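Local atomic coordinates of SIS domain protein (Listeria monocytogenes str. 4b F2365, PDB entry 3FXA), a protein that probably binds phosphorylated sugars through its SIS domain and may act as a sugar-phosphate isomerase. Residues A33-K36 against T37-I41; K61-V64 against H65-C69; A158-M161 against A162-S166. All coordinates share one frame; numbering follows the deposited sequence. Where two conformers were deposited one is given.

All three interactions are local, each joining successive turns of one helix: 31-43 for interaction 1, 55-69 for interaction 2 and 157-177 for interaction 3. Interactions 1 and 2 have centres about 16 Å apart yet meet where I41 CD1 packs on F67 CZ at 3.5 Å. Interactions 2 and 3, about 14 Å between centres, touch through K62 CG and I164 CG2 at 3.9 Å. Interactions 1 and 3 make no touch, their nearest atoms being about 5 Å apart. Every one of them also packs on a second copy of the protein. The side chains of K61 and T160 lie near, without touching, the glycine-rich turn after strand 48-51.

Interaction 1 of 3, residues A33-K36 against T37-I41; sequences ALVK and TVEKI
V35 and E39 meet one turn apart on helix 31-43, their side chains running at a slant to each other. Branch CG1 of V35 is the one that touches, lying 3.6 Å from E39 OE2. It is set there by a chi1 of 171°, with CG1 opposite the backbone N. E39 leaves the helix with CG opposite its own carbonyl carbon and then extends, passing CG 3.3 Å from V35 O before the carboxylate reaches the valine methyl. This is a van der Waals contact of a methyl with a carboxylate oxygen, not a polar bond, while V35 O accepts the backbone N-H of E39. T37 folds its hydroxyl back: OG1 donates to A33 O at 2.7 Å, and T37 N gives the same oxygen a 2.9 Å bond. The two donors come from opposite faces of the A33 carbonyl plane, gripping one acceptor twice, a common way to satisfy a buried Thr or Ser hydroxyl inside an alpha helix. K36 runs out extended, whereas K40 bends at chi2 and rests against T121 and I95. T37 faces strands 121-126 and 139-142, V38 packs on L174 and Y177 of helix 157-177, and I7 of a second subunit covers V35 and V38.

Interaction 2 of 3, residues K61-V64 against H65-C69; sequences KKLV and HSFNC
A bend at chi2 of K62 (-63°), after a chi1 of -150°, swings the lysine chain along the helix towards S66, whose OG lies beside its own backbone N. The ammonium NZ then donates to S66 OG at 2.8 Å, and CE passes 3.6 Å from the same oxygen. K62 NZ has a second partner in a salt bridge to D168, so the buried amine is held by S66 of its own helix and D168 of helix 157-177. L63 and F67 run side by side in the same direction, with L63 CB 3.9 Å from F67 CE2, a plain apolar contact. The phenyl ring sits obliquely near the L63 carbonyl, CD2 being 3.1 Å from L63 O, while that oxygen accepts F67 N at 2.8 Å. V64 and N68 form the next such pair, V64 CG1 lying 3.8 Å from N68 ND2; the amide oxygen OD1 of N68 bonds to the backbone N of A74 on the next strand. L63 and V64 rest on V50, and F67 reaches A74. Helix 55-69 is the crossover helix of the beta-alpha-beta unit formed with the parallel neighbouring strands 48-51 and 74-76, as in the parallel alpha/beta sandwich of SIS domains.

Interaction 3 of 3, residues A158-M161 against A162-S166; sequences ASTM and AVIAS
Helix 157-177, the long helix that packs against helix 55-69 in this SIS domain, carries the contact in its first turns. T160 and I164 sit one turn apart with side chains pointing the same way, and methyl CG2 of T160 comes to 4.2 Å from I164 CD1. This loose apolar meeting leaves the threonine hydroxyl on the other branch: T160 OG1 lies beside its own backbone N (chi1 -52°) and bonds to A156 O and T55 OG1. I164 CG1 lies 3.4 Å from T160 O, which also accepts I164 N at 2.9 Å. V163 repeats this, its CG2 lying 3.3 Å from S159 O, which accepts V163 N. M161, a selenomethionine, packs on E18 and I22 of helix 4-23 in one of its two conformers, and its carbonyl oxygen receives A165 N at 2.8 Å. Further on, S166 OG bends back to A162 O at 2.8 Å; S166 N reaches that oxygen from the opposite face of the carbonyl plane. W15 of a second subunit donates to A165 O, and I164 packs on M161 of that subunit. Backbone bonds carry the contact, with carbon contacts to the carbonyl oxygens added. The buried hydroxyls of T160 and S166 are satisfied by backbone carbonyls, T160 also by T55 OG1, and E148 takes the N-H groups of A158 and S159, where its negative charge would probably suit the helix N-terminus.

Interaction 1 of 3, residues A33-K36 against T37-I41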
loop_
_atom_site.group_PDB
_atom_site.type_symbol
_atom_site.label_atom_id
_atom_site.label_comp_id
_atom_site.label_asym_id
_atom_site.label_seq_id
_atom_site.Cartn_x
_atom_site.Cartn_y
_atom_site.Cartn_z
ATOM N N ALA A 33 -15.361 -11.773 -24.349
ATOM C CA ALA A 33 -14.981 -11.124 -23.064
ATOM C C ALA A 33 -14.132 -9.870 -23.243
ATOM O O ALA A 33 -14.325 -8.891 -22.554
ATOM C CB ALA A 33 -14.288 -12.107 -22.132
ATOM N N LEU A 34 -13.180 -9.903 -24.180
ATOM C CA LEU A 34 -12.321 -8.743 -24.478
ATOM C C LEU A 34 -13.149 -7.520 -24.887
ATOM O O LEU A 34 -12.994 -6.406 -24.344
ATOM C CB LEU A 34 -11.307 -9.109 -25.580
ATOM C CG LEU A 34 -10.211 -10.099 -25.156
ATOM C CD1 LEU A 34 -9.539 -10.816 -26.339
ATOM C CD2 LEU A 34 -9.133 -9.398 -24.320
ATOM N N VAL A 35 -14.073 -7.735 -25.813
ATOM C CA VAL A 35 -14.925 -6.651 -26.303
ATOM C C VAL A 35 -15.890 -6.145 -25.223
ATOM O O VAL A 35 -15.995 -4.923 -25.007
ATOM C CB VAL A 35 -15.678 -7.076 -27.578
ATOM C CG1 VAL A 35 -16.726 -6.015 -27.954
ATOM C CG2 VAL A 35 -14.644 -7.325 -28.710
ATOM N N LYS A 36 -16.539 -7.086 -24.526
ATOM C CA LYS A 36 -17.491 -6.748 -23.456
ATOM C C LYS A 36 -16.793 -5.970 -22.347
ATOM O O LYS A 36 -17.337 -4.975 -21.843
ATOM C CB LYS A 36 -18.206 -7.975 -22.877
ATOM C CG LYS A 36 -19.330 -8.567 -23.715
ATOM C CD LYS A 36 -20.245 -9.403 -22.792
ATOM C CE LYS A 36 -21.384 -10.090 -23.529
ATOM N NZ LYS A 36 -22.347 -10.713 -22.567
ATOM N N THR A 37 -15.559 -6.366 -22.022
ATOM C CA THR A 37 -14.786 -5.671 -20.991
ATOM C C THR A 37 -14.465 -4.231 -21.414
ATOM O O THR A 37 -14.590 -3.318 -20.603
ATOM C CB THR A 37 -13.522 -6.491 -20.614
ATOM O OG1 THR A 37 -13.948 -7.791 -20.151
ATOM C CG2 THR A 37 -12.673 -5.809 -19.556
ATOM N N VAL A 38 -14.029 -4.024 -22.662
ATOM C CA VAL A 38 -13.775 -2.673 -23.173
ATOM C C VAL A 38 -15.036 -1.800 -23.122
ATOM O O VAL A 38 -14.972 -0.661 -22.685
ATOM C CB VAL A 38 -13.229 -2.688 -24.625
ATOM C CG1 VAL A 38 -13.143 -1.268 -25.208
ATOM C CG2 VAL A 38 -11.870 -3.453 -24.666
ATOM N N GLU A 39 -16.159 -2.342 -23.600
ATOM C CA GLU A 39 -17.448 -1.633 -23.650
ATOM C C GLU A 39 -17.931 -1.283 -22.259
ATOM O O GLU A 39 -18.252 -0.119 -21.978
ATOM C CB GLU A 39 -18.509 -2.487 -24.364
ATOM C CG GLU A 39 -18.271 -2.648 -25.852
ATOM C CD GLU A 39 -19.256 -3.607 -26.551
ATOM O OE1 GLU A 39 -19.901 -4.454 -25.894
ATOM O OE2 GLU A 39 -19.367 -3.525 -27.783
ATOM N N LYS A 40 -17.929 -2.292 -21.394
ATOM C CA LYS A 40 -18.387 -2.127 -20.005
ATOM C C LYS A 40 -17.567 -1.078 -19.247
ATOM O O LYS A 40 -18.148 -0.261 -18.527
ATOM C CB LYS A 40 -18.349 -3.456 -19.254
ATOM C CG LYS A 40 -19.191 -3.497 -17.975
ATOM C CD LYS A 40 -20.676 -3.660 -18.299
ATOM C CE LYS A 40 -21.539 -3.709 -17.045
ATOM N NZ LYS A 40 -22.984 -3.647 -17.396
ATOM N N ILE A 41 -16.237 -1.104 -19.393
ATOM C CA ILE A 41 -15.345 -0.147 -18.701
ATOM C C ILE A 41 -15.501 1.263 -19.275
ATOM O O ILE A 41 -15.541 2.229 -18.521
ATOM C CB ILE A 41 -13.878 -0.630 -18.615
ATOM C CG1 ILE A 41 -13.806 -1.890 -17.744
ATOM C CG2 ILE A 41 -12.920 0.472 -18.091
ATOM C CD1 ILE A 41 -12.398 -2.549 -17.751
#

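Interaction 2 of 3, residues K61-V64 against H65-C69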
loop_
_atom_site.group_PDB
_atom_site.type_symbol
_atom_site.label_atom_id
_atom_site.label_comp_id
_atom_site.label_asym_id
_atom_site.label_seq_id
_atom_site.Cartn_x
_atom_site.Cartn_y
_atom_site.Cartn_z
ATOM N N LYS A 61 -2.800 -4.302 -8.904
ATOM C CA LYS A 61 -2.242 -2.963 -8.736
ATOM C C LYS A 61 -1.811 -2.363 -10.089
ATOM O O LYS A 61 -1.894 -1.145 -10.273
ATOM C CB LYS A 61 -1.115 -2.962 -7.723
ATOM C CG LYS A 61 -1.632 -3.216 -6.312
ATOM C CD LYS A 61 -0.503 -3.471 -5.332
ATOM C CE LYS A 61 -1.066 -3.829 -3.937
ATOM N NZ LYS A 61 -0.054 -4.187 -2.898
ATOM N N LYS A 62 -1.391 -3.224 -11.032
ATOM C CA LYS A 62 -0.967 -2.731 -12.352
ATOM C C LYS A 62 -2.229 -2.240 -13.100
ATOM O O LYS A 62 -2.240 -1.126 -13.646
ATOM C CB LYS A 62 -0.160 -3.793 -13.116
ATOM C CG LYS A 62 0.878 -3.214 -14.085
ATOM C CD LYS A 62 0.255 -2.405 -15.184
ATOM C CE LYS A 62 1.250 -1.836 -16.107
ATOM N NZ LYS A 62 0.608 -1.255 -17.317
ATOM N N LEU A 63 -3.292 -3.041 -13.082
ATOM C CA LEU A 63 -4.583 -2.624 -13.643
ATOM C C LEU A 63 -5.048 -1.269 -13.055
ATOM O O LEU A 63 -5.401 -0.333 -13.798
ATOM C CB LEU A 63 -5.675 -3.652 -13.418
ATOM C CG LEU A 63 -5.813 -4.886 -14.325
ATOM C CD1 LEU A 63 -4.608 -5.807 -14.321
ATOM C CD2 LEU A 63 -7.089 -5.629 -13.942
ATOM N N VAL A 64 -5.008 -1.176 -11.730
ATOM C CA VAL A 64 -5.418 0.033 -11.002
ATOM C C VAL A 64 -4.607 1.250 -11.404
ATOM O O VAL A 64 -5.184 2.269 -11.739
ATOM C CB VAL A 64 -5.366 -0.200 -9.466
ATOM C CG1 VAL A 64 -5.469 1.144 -8.678
ATOM C CG2 VAL A 64 -6.462 -1.225 -9.014
ATOM N N HIS A 65 -3.277 1.138 -11.469
ATOM C CA HIS A 65 -2.489 2.281 -11.934
ATOM C C HIS A 65 -2.861 2.736 -13.371
ATOM O O HIS A 65 -3.152 3.922 -13.616
ATOM C CB HIS A 65 -0.982 2.008 -11.880
ATOM C CG HIS A 65 -0.159 3.136 -12.444
ATOM N ND1 HIS A 65 0.081 4.302 -11.745
ATOM C CD2 HIS A 65 0.384 3.317 -13.673
ATOM C CE1 HIS A 65 0.766 5.131 -12.501
ATOM N NE2 HIS A 65 0.965 4.561 -13.678
ATOM N N SER A 66 -2.819 1.781 -14.290
ATOM C CA SER A 66 -3.065 2.066 -15.699
ATOM C C SER A 66 -4.482 2.539 -16.022
ATOM O O SER A 66 -4.641 3.403 -16.896
ATOM C CB SER A 66 -2.580 0.911 -16.592
ATOM O OG SER A 66 -1.171 0.772 -16.439
ATOM N N PHE A 67 -5.482 2.039 -15.297
ATOM C CA PHE A 67 -6.871 2.509 -15.474
ATOM C C PHE A 67 -6.925 3.984 -15.060
ATOM O O PHE A 67 -7.444 4.833 -15.807
ATOM C CB PHE A 67 -7.893 1.671 -14.677
ATOM C CG PHE A 67 -8.281 0.393 -15.319
ATOM C CD1 PHE A 67 -8.769 0.381 -16.648
ATOM C CD2 PHE A 67 -8.308 -0.805 -14.596
ATOM C CE1 PHE A 67 -9.199 -0.828 -17.241
ATOM C CE2 PHE A 67 -8.740 -1.998 -15.201
ATOM C CZ PHE A 67 -9.172 -2.009 -16.500
ATOM N N ASN A 68 -6.351 4.317 -13.910
ATOM C CA ASN A 68 -6.274 5.723 -13.477
ATOM C C ASN A 68 -5.582 6.619 -14.483
ATOM O O ASN A 68 -6.060 7.715 -14.767
ATOM C CB ASN A 68 -5.678 5.882 -12.081
ATOM C CG ASN A 68 -6.622 5.418 -11.005
ATOM O OD1 ASN A 68 -7.783 5.829 -10.979
ATOM N ND2 ASN A 68 -6.137 4.603 -10.081
ATOM N N CYS A 69 -4.502 6.126 -15.088
ATOM C CA CYS A 69 -3.787 6.884 -16.096
ATOM C C CYS A 69 -4.634 7.308 -17.298
ATOM O O CYS A 69 -4.344 8.344 -17.896
ATOM C CB CYS A 69 -2.559 6.115 -16.586
ATOM S SG CYS A 69 -1.274 5.959 -15.397
#

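Interaction 3 of 3, residues A158-M161 against A162-S166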
loop_
_atom_site.group_PDB
_atom_site.type_symbol
_atom_site.label_atom_id
_atom_site.label_comp_id
_atom_site.label_asym_id
_atom_site.label_seq_id
_atom_site.Cartn_x
_atom_site.Cartn_y
_atom_site.Cartn_z
ATOM N N ALA A 158 4.989 -16.043 -15.746
ATOM C CA ALA A 158 4.298 -15.967 -17.039
ATOM C C ALA A 158 2.790 -15.691 -16.876
ATOM O O ALA A 158 2.227 -14.845 -17.602
ATOM C CB ALA A 158 4.511 -17.238 -17.848
ATOM N N SER A 159 2.147 -16.362 -15.907
ATOM C CA SER A 159 0.697 -16.165 -15.650
ATOM C C SER A 159 0.387 -14.712 -15.298
ATOM O O SER A 159 -0.588 -14.128 -15.802
ATOM C CB SER A 159 0.196 -17.112 -14.541
ATOM O OG SER A 159 -1.163 -16.888 -14.213
ATOM N N THR A 160 1.214 -14.137 -14.415
ATOM C CA THR A 160 1.077 -12.741 -14.006
ATOM C C THR A 160 1.224 -11.790 -15.191
ATOM O O THR A 160 0.400 -10.880 -15.374
ATOM C CB THR A 160 2.100 -12.393 -12.922
ATOM O OG1 THR A 160 1.985 -13.366 -11.863
ATOM C CG2 THR A 160 1.864 -10.989 -12.388
HETATM N N MSE A 161 2.248 -12.050 -16.009
HETATM C CA MSE A 161 2.535 -11.244 -17.190
HETATM C C MSE A 161 1.384 -11.322 -18.193
HETATM O O MSE A 161 0.993 -10.292 -18.747
HETATM C CB MSE A 161 3.850 -11.668 -17.846
HETATM C CG MSE A 161 4.382 -10.628 -18.766
HETATM SE SE MSE A 161 6.265 -10.889 -19.026
HETATM C CE MSE A 161 6.882 -10.703 -17.204
ATOM N N ALA A 162 0.834 -12.528 -18.388
ATOM C CA ALA A 162 -0.308 -12.746 -19.292
ATOM C C ALA A 162 -1.537 -11.930 -18.832
ATOM O O ALA A 162 -2.212 -11.279 -19.638
ATOM C CB ALA A 162 -0.669 -14.223 -19.393
ATOM N N VAL A 163 -1.802 -11.938 -17.530
ATOM C CA VAL A 163 -2.876 -11.095 -16.978
ATOM C C VAL A 163 -2.619 -9.591 -17.189
ATOM O O VAL A 163 -3.499 -8.899 -17.677
ATOM C CB VAL A 163 -3.174 -11.378 -15.475
ATOM C CG1 VAL A 163 -4.247 -10.433 -14.963
ATOM C CG2 VAL A 163 -3.612 -12.807 -15.264
ATOM N N ILE A 164 -1.413 -9.117 -16.882
ATOM C CA ILE A 164 -1.088 -7.700 -17.031
ATOM C C ILE A 164 -1.240 -7.310 -18.515
ATOM O O ILE A 164 -1.921 -6.329 -18.828
ATOM C CB ILE A 164 0.329 -7.356 -16.513
ATOM C CG1 ILE A 164 0.396 -7.521 -14.986
ATOM C CG2 ILE A 164 0.685 -5.920 -16.895
ATOM C CD1 ILE A 164 1.810 -7.338 -14.415
ATOM N N ALA A 165 -0.602 -8.081 -19.399
ATOM C CA ALA A 165 -0.689 -7.840 -20.849
ATOM C C ALA A 165 -2.122 -7.829 -21.364
ATOM O O ALA A 165 -2.474 -6.990 -22.219
ATOM C CB ALA A 165 0.107 -8.880 -21.610
ATOM N N SER A 166 -2.961 -8.749 -20.863
ATOM C CA SER A 166 -4.378 -8.782 -21.247
ATOM C C SER A 166 -5.067 -7.428 -20.984
ATOM O O SER A 166 -5.659 -6.843 -21.867
ATOM C CB SER A 166 -5.129 -9.902 -20.539
ATOM O OG SER A 166 -4.668 -11.182 -20.900
#